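Local atomic coordinates of 2-dehydro-3-deoxy-D-arabinonate dehydratase (Sulfolobus solfataricus, PDB entry 2Q1C), a protein that catalyses the dehydration of 2-dehydro-3-deoxy-D-arabinonate to 2,5-dioxopentanoate, a metal-dependent step in the oxidation of D-arabinonate to 2-oxoglutarate. Residues P142-A147 against T254-V259; Y159-D164 against V272-S277. All blocks are in the same frame, centred on the assembly; numbering follows the deposited sequence.

How the contacts relate
Both contacts are buried in the core, their centres about 8 Å apart, and they illustrate how one strand pair can serve an active site and a hydrophobic interior at once. Segments 142-147 and 159-164 lie on the neighbouring antiparallel strands 144-150 and 156-164, joined by backbone bonds such as Met162 N to Glu145 O. Contact 1 sets segment 142-147 against the substrate-binding loop 254-259, and its chemistry is polar: carboxylates, carbonyls, waters and the calcium ion. Contact 2 sets segment 159-164 against a strand of another sheet, largely through aliphatic branches. Asp164 in contact 2 completes the protein ligands of the calcium held by Glu143 and Glu145 in contact 1.

Contact 1 (P142-A147 against T254-V259); sequences PEPELA and TGTAIV. With CA (calcium ion), chain B; 2KT (2-ketobutyric acid), chain C.
Glu145 divides its carboxylate between the metal and the loop: OE1 binds the calcium ion at 2.4 Å, while OE2 accepts Gly255 N at 2.8 Å, the donor standing 62° out of the carboxylate plane. Thr253 and water 3, itself a calcium ligand, also serve OE2, fixing the group's rotation. Glu143 reaches the metal through OE2, with OE1 in a salt bridge to Arg89. Asp164 completes the acidic metal site of this FAH-family enzyme, and 2-ketobutyrate chelates the ion through O3 and O. Farther along, Leu146 O takes two donors from one residue, Thr254 N at 3.0 Å and Thr254 OG1.

Thr256 faces two ways. Its backbone N binds atom O of 2-ketobutyrate at 3.1 Å, nearly straight at 160°. With OG1 anti to its own N (chi1 -167°), the hydroxyl turns instead to Pro144 O, 3.1 Å away, and meets it from above the carbonyl plane; water 2 gives the same carbonyl a second donor and accepts from Ala257 N. A valine here would probably cost Pro144 O its hydroxyl donor and leave the loop less firmly tied beside the bound 2-ketobutyrate. Water 1 bridges Pro142 O and Ile258 O.

Pro144 CG rests on Ile258 CD1, and both residues pack on Leu210 of strand 207-214. Strand 217-225 also meets Ile258. Strand 144-150 runs antiparallel between 156-164 and 250-253, which leads into the loop.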
loop_
_atom_site.group_PDB
_atom_site.type_symbol
_atom_site.label_atom_id
_atom_site.label_comp_id
_atom_site.label_asym_id
_atom_site.label_seq_id
_atom_site.Cartn_x
_atom_site.Cartn_y
_atom_site.Cartn_z
ATOM N N PRO A 142 -38.809 1.302 -9.829
ATOM C CA PRO A 142 -37.589 0.785 -10.438
ATOM C C PRO A 142 -37.597 1.009 -11.950
ATOM O O PRO A 142 -38.648 0.898 -12.589
ATOM C CB PRO A 142 -37.644 -0.709 -10.115
ATOM C CG PRO A 142 -39.100 -1.026 -10.021
ATOM C CD PRO A 142 -39.816 0.242 -9.621
ATOM N N GLU A 143 -36.438 1.334 -12.511
ATOM C CA GLU A 143 -36.327 1.536 -13.951
ATOM C C GLU A 143 -35.388 0.498 -14.571
ATOM O O GLU A 143 -34.164 0.650 -14.520
ATOM C CB GLU A 143 -35.899 2.972 -14.273
ATOM C CG GLU A 143 -36.914 4.032 -13.826
ATOM C CD GLU A 143 -36.562 5.447 -14.271
ATOM O OE1 GLU A 143 -37.304 6.386 -13.909
ATOM O OE2 GLU A 143 -35.550 5.632 -14.982
ATOM N N PRO A 144 -35.968 -0.583 -15.133
ATOM C CA PRO A 144 -35.219 -1.672 -15.763
ATOM C C PRO A 144 -34.510 -1.208 -17.031
ATOM O O PRO A 144 -35.160 -0.745 -17.973
ATOM C CB PRO A 144 -36.307 -2.703 -16.094
ATOM C CG PRO A 144 -37.564 -1.925 -16.175
ATOM C CD PRO A 144 -37.423 -0.817 -15.181
ATOM N N GLU A 145 -33.185 -1.319 -17.044
ATOM C CA GLU A 145 -32.386 -0.765 -18.138
ATOM C C GLU A 145 -31.220 -1.655 -18.556
ATOM O O GLU A 145 -30.656 -2.387 -17.740
ATOM C CB GLU A 145 -31.856 0.621 -17.760
ATOM C CG GLU A 145 -32.939 1.637 -17.439
ATOM C CD GLU A 145 -32.400 3.014 -17.108
ATOM O OE1 GLU A 145 -33.078 3.743 -16.353
ATOM O OE2 GLU A 145 -31.313 3.379 -17.607
ATOM N N LEU A 146 -30.876 -1.587 -19.839
ATOM C CA LEU A 146 -29.645 -2.176 -20.345
ATOM C C LEU A 146 -28.512 -1.198 -20.072
ATOM O O LEU A 146 -28.618 -0.012 -20.390
ATOM C CB LEU A 146 -29.751 -2.465 -21.847
ATOM C CG LEU A 146 -28.507 -2.966 -22.595
ATOM C CD1 LEU A 146 -28.105 -4.373 -22.154
ATOM C CD2 LEU A 146 -28.749 -2.925 -24.092
ATOM N N ALA A 147 -27.437 -1.695 -19.472
ATOM C CA ALA A 147 -26.308 -0.851 -19.106
ATOM C C ALA A 147 -25.009 -1.337 -19.740
ATOM O O ALA A 147 -24.785 -2.543 -19.869
ATOM C CB ALA A 147 -26.175 -0.776 -17.596
ATOM N N THR A 254 -28.823 2.965 -20.125
ATOM C CA THR A 254 -29.337 3.507 -21.394
ATOM C C THR A 254 -30.782 4.024 -21.424
ATOM O O THR A 254 -31.289 4.374 -22.494
ATOM C CB THR A 254 -29.156 2.497 -22.549
ATOM O OG1 THR A 254 -29.850 1.285 -22.235
ATOM C CG2 THR A 254 -27.678 2.196 -22.781
ATOM N N GLY A 255 -31.443 4.080 -20.270
ATOM C CA GLY A 255 -32.831 4.551 -20.207
ATOM C C GLY A 255 -33.848 3.424 -20.204
ATOM O O GLY A 255 -33.573 2.327 -20.698
ATOM N N THR A 256 -35.026 3.702 -19.646
ATOM C CA THR A 256 -36.075 2.689 -19.495
ATOM C C THR A 256 -37.270 2.898 -20.431
ATOM O O THR A 256 -37.471 3.989 -20.971
ATOM C CB THR A 256 -36.570 2.594 -18.026
ATOM O OG1 THR A 256 -37.356 1.408 -17.857
ATOM C CG2 THR A 256 -37.398 3.821 -17.633
ATOM N N ALA A 257 -38.055 1.841 -20.615
ATOM C CA ALA A 257 -39.289 1.910 -21.394
ATOM C C ALA A 257 -40.468 1.302 -20.636
ATOM O O ALA A 257 -41.622 1.477 -21.034
ATOM C CB ALA A 257 -39.110 1.229 -22.735
ATOM N N ILE A 258 -40.168 0.589 -19.551
ATOM C CA ILE A 258 -41.191 -0.009 -18.696
ATOM C C ILE A 258 -41.459 0.895 -17.491
ATOM O O ILE A 258 -40.628 1.006 -16.585
ATOM C CB ILE A 258 -40.789 -1.429 -18.227
ATOM C CG1 ILE A 258 -40.429 -2.310 -19.429
ATOM C CG2 ILE A 258 -41.915 -2.064 -17.414
ATOM C CD1 ILE A 258 -39.498 -3.464 -19.102
ATOM N N VAL A 259 -42.618 1.547 -17.497
ATOM C CA VAL A 259 -42.990 2.474 -16.430
ATOM C C VAL A 259 -44.317 2.065 -15.782
ATOM O O VAL A 259 -45.384 2.259 -16.373
ATOM C CB VAL A 259 -43.071 3.944 -16.935
ATOM C CG1 VAL A 259 -43.417 4.892 -15.790
ATOM C CG2 VAL A 259 -41.762 4.367 -17.596
HETATM CA CA CA B . -33.565 6.016 -15.972
HETATM C C4 2KT C . -35.338 10.429 -16.472
HETATM C C3 2KT C . -35.246 9.787 -17.577
HETATM C C2 2KT C . -34.993 8.562 -17.397
HETATM O O3 2KT C . -34.460 8.191 -16.357
HETATM C C 2KT C . -35.291 7.655 -18.340
HETATM O OXT 2KT C . -35.830 8.013 -19.412
HETATM O O 2KT C . -35.022 6.449 -18.131
HETATM O O HOH W 1 -40.189 2.722 -14.437
HETATM O O HOH W 2 -36.591 -0.714 -20.490
HETATM O O HOH W 3 -31.606 6.149 -17.444
#

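Contact 2 (Y159-D164 against V272-S277); sequences YTIMDD and VEITIS. With CA (calcium ion), chain B.
Asp163 lays one face of its carboxylate against Ile274, whose CD1 sits beneath that face 3.8 Å from CG, the two side chains crossing at about a right angle. Val272 approaches the OD2 end of the group, its CG1 3.7 Å from that oxygen and displaced to the same side of the plane as the isoleucine methyl. The other oxygen, OD1, has Pro142 beside it and accepts a weak hydrogen bond from Glu143 N. A chi1 of -169° swings CG away from the residue's own N, bringing one face over the Ile274 methyl and OD1 toward Glu143.

Ile161 carries the rest of the contact. Its two branches part to meet different partners: CG2 touches Ile274 CG2 at 3.6 Å, and CG1 packs on Ile276 CD1 at 3.7 Å. In both pairs the side chains slide past each other in opposite directions, giving lateral contact along the branches. The CD1 of Ile161 goes deepest, reaching the opposing backbone 3.8 Å from Ile274 O. One side chain is therefore wedged between two on the other strand.

The strands belong to different sheets of the FAH-family C-terminal region, packed face to face; their axes approach to 7.8 Å, and their directions differ by 151°, roughly antiparallel. Ile208 and Leu210 of strand 207-214 extend the apolar layer beside Ile276 and Ile274.

Asp164 binds the calcium ion through OD2 at 2.3 Å; OD2 also hydrogen-bonds Lys182 NZ, and OD1 forms a salt bridge to Lys118. Here lies the general lesson: nondirectional aliphatic packing joins the sheets, metal ligation follows at Asp164, next to Asp163, and the ligand is carried by a strand that Ile161, three residues earlier, packs against the facing sheet.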
loop_
_atom_site.group_PDB
_atom_site.type_symbol
_atom_site.label_atom_id
_atom_site.label_comp_id
_atom_site.label_asym_id
_atom_site.label_seq_id
_atom_site.Cartn_x
_atom_site.Cartn_y
_atom_site.Cartn_z
ATOM N N TYR A 159 -21.889 -5.656 -21.178
ATOM C CA TYR A 159 -23.280 -5.316 -20.868
ATOM C C TYR A 159 -23.720 -5.906 -19.532
ATOM O O TYR A 159 -23.229 -6.956 -19.116
ATOM C CB TYR A 159 -24.221 -5.823 -21.964
ATOM C CG TYR A 159 -23.915 -5.314 -23.353
ATOM C CD1 TYR A 159 -24.597 -4.216 -23.879
ATOM C CD2 TYR A 159 -22.955 -5.939 -24.151
ATOM C CE1 TYR A 159 -24.324 -3.748 -25.158
ATOM C CE2 TYR A 159 -22.673 -5.478 -25.430
ATOM C CZ TYR A 159 -23.362 -4.383 -25.926
ATOM O OH TYR A 159 -23.084 -3.925 -27.192
ATOM N N THR A 160 -24.649 -5.223 -18.869
ATOM C CA THR A 160 -25.265 -5.723 -17.641
ATOM C C THR A 160 -26.699 -5.202 -17.490
ATOM O O THR A 160 -27.120 -4.298 -18.216
ATOM C CB THR A 160 -24.415 -5.377 -16.380
ATOM O OG1 THR A 160 -24.921 -6.087 -15.240
ATOM C CG2 THR A 160 -24.423 -3.875 -16.093
ATOM N N ILE A 161 -27.442 -5.792 -16.557
ATOM C CA ILE A 161 -28.761 -5.303 -16.165
ATOM C C ILE A 161 -28.572 -4.245 -15.082
ATOM O O ILE A 161 -27.829 -4.472 -14.127
ATOM C CB ILE A 161 -29.630 -6.443 -15.585
ATOM C CG1 ILE A 161 -29.723 -7.616 -16.566
ATOM C CG2 ILE A 161 -31.014 -5.929 -15.206
ATOM C CD1 ILE A 161 -30.015 -8.949 -15.905
ATOM N N MET A 162 -29.240 -3.101 -15.218
ATOM C CA MET A 162 -29.202 -2.080 -14.166
ATOM C C MET A 162 -30.586 -1.581 -13.763
ATOM O O MET A 162 -31.451 -1.355 -14.612
ATOM C CB MET A 162 -28.293 -0.902 -14.550
ATOM C CG MET A 162 -28.249 0.224 -13.505
ATOM S SD MET A 162 -26.823 1.321 -13.597
ATOM C CE MET A 162 -25.535 0.296 -12.893
ATOM N N ASP A 163 -30.773 -1.417 -12.454
ATOM C CA ASP A 163 -31.970 -0.800 -11.901
ATOM C C ASP A 163 -31.648 0.635 -11.488
ATOM O O ASP A 163 -30.932 0.868 -10.511
ATOM C CB ASP A 163 -32.485 -1.607 -10.701
ATOM C CG ASP A 163 -33.883 -1.180 -10.240
ATOM O OD1 ASP A 163 -34.336 -0.059 -10.562
ATOM O OD2 ASP A 163 -34.533 -1.979 -9.533
ATOM N N ASP A 164 -32.170 1.589 -12.255
ATOM C CA ASP A 164 -32.106 3.000 -11.898
ATOM C C ASP A 164 -33.316 3.318 -11.018
ATOM O O ASP A 164 -34.402 3.622 -11.516
ATOM C CB ASP A 164 -32.063 3.870 -13.166
ATOM C CG ASP A 164 -32.251 5.359 -12.882
ATOM O OD1 ASP A 164 -32.004 5.816 -11.745
ATOM O OD2 ASP A 164 -32.656 6.083 -13.813
ATOM N N VAL A 272 -37.896 -6.934 -6.508
ATOM C CA VAL A 272 -37.810 -6.429 -7.876
ATOM C C VAL A 272 -36.912 -7.333 -8.719
ATOM O O VAL A 272 -35.721 -7.489 -8.436
ATOM C CB VAL A 272 -37.321 -4.958 -7.921
ATOM C CG1 VAL A 272 -37.321 -4.435 -9.347
ATOM C CG2 VAL A 272 -38.198 -4.076 -7.048
ATOM N N GLU A 273 -37.505 -7.927 -9.751
ATOM C CA GLU A 273 -36.810 -8.854 -10.635
ATOM C C GLU A 273 -36.732 -8.278 -12.039
ATOM O O GLU A 273 -37.752 -7.894 -12.615
ATOM C CB GLU A 273 -37.535 -10.200 -10.682
ATOM C CG GLU A 273 -37.702 -10.887 -9.332
ATOM C CD GLU A 273 -38.535 -12.156 -9.416
ATOM O OE1 GLU A 273 -38.994 -12.511 -10.525
ATOM O OE2 GLU A 273 -38.735 -12.802 -8.364
ATOM N N ILE A 274 -35.520 -8.214 -12.585
ATOM C CA ILE A 274 -35.312 -7.697 -13.938
ATOM C C ILE A 274 -34.526 -8.695 -14.786
ATOM O O ILE A 274 -33.455 -9.153 -14.388
ATOM C CB ILE A 274 -34.612 -6.312 -13.945
ATOM C CG1 ILE A 274 -35.306 -5.345 -12.976
ATOM C CG2 ILE A 274 -34.597 -5.738 -15.364
ATOM C CD1 ILE A 274 -34.512 -4.093 -12.652
ATOM N N THR A 275 -35.076 -9.018 -15.955
ATOM C CA THR A 275 -34.494 -10.007 -16.857
ATOM C C THR A 275 -34.125 -9.380 -18.199
ATOM O O THR A 275 -34.930 -8.667 -18.800
ATOM C CB THR A 275 -35.475 -11.182 -17.100
ATOM O OG1 THR A 275 -35.940 -11.688 -15.844
ATOM C CG2 THR A 275 -34.808 -12.310 -17.889
ATOM N N ILE A 276 -32.900 -9.639 -18.653
ATOM C CA ILE A 276 -32.475 -9.277 -20.004
ATOM C C ILE A 276 -31.841 -10.492 -20.676
ATOM O O ILE A 276 -30.995 -11.164 -20.085
ATOM C CB ILE A 276 -31.501 -8.065 -20.022
ATOM C CG1 ILE A 276 -32.163 -6.830 -19.392
ATOM C CG2 ILE A 276 -31.045 -7.763 -21.459
ATOM C CD1 ILE A 276 -31.273 -5.599 -19.285
ATOM N N SER A 277 -32.269 -10.762 -21.907
ATOM C CA SER A 277 -31.793 -11.907 -22.688
ATOM C C SER A 277 -30.274 -12.032 -22.686
ATOM O O SER A 277 -29.562 -11.033 -22.809
ATOM C CB SER A 277 -32.297 -11.816 -24.131
ATOM O OG SER A 277 -33.707 -11.685 -24.172
HETATM CA CA CA B . -33.565 6.016 -15.972
HETATM O O HOH W 3 -31.606 6.149 -17.444
#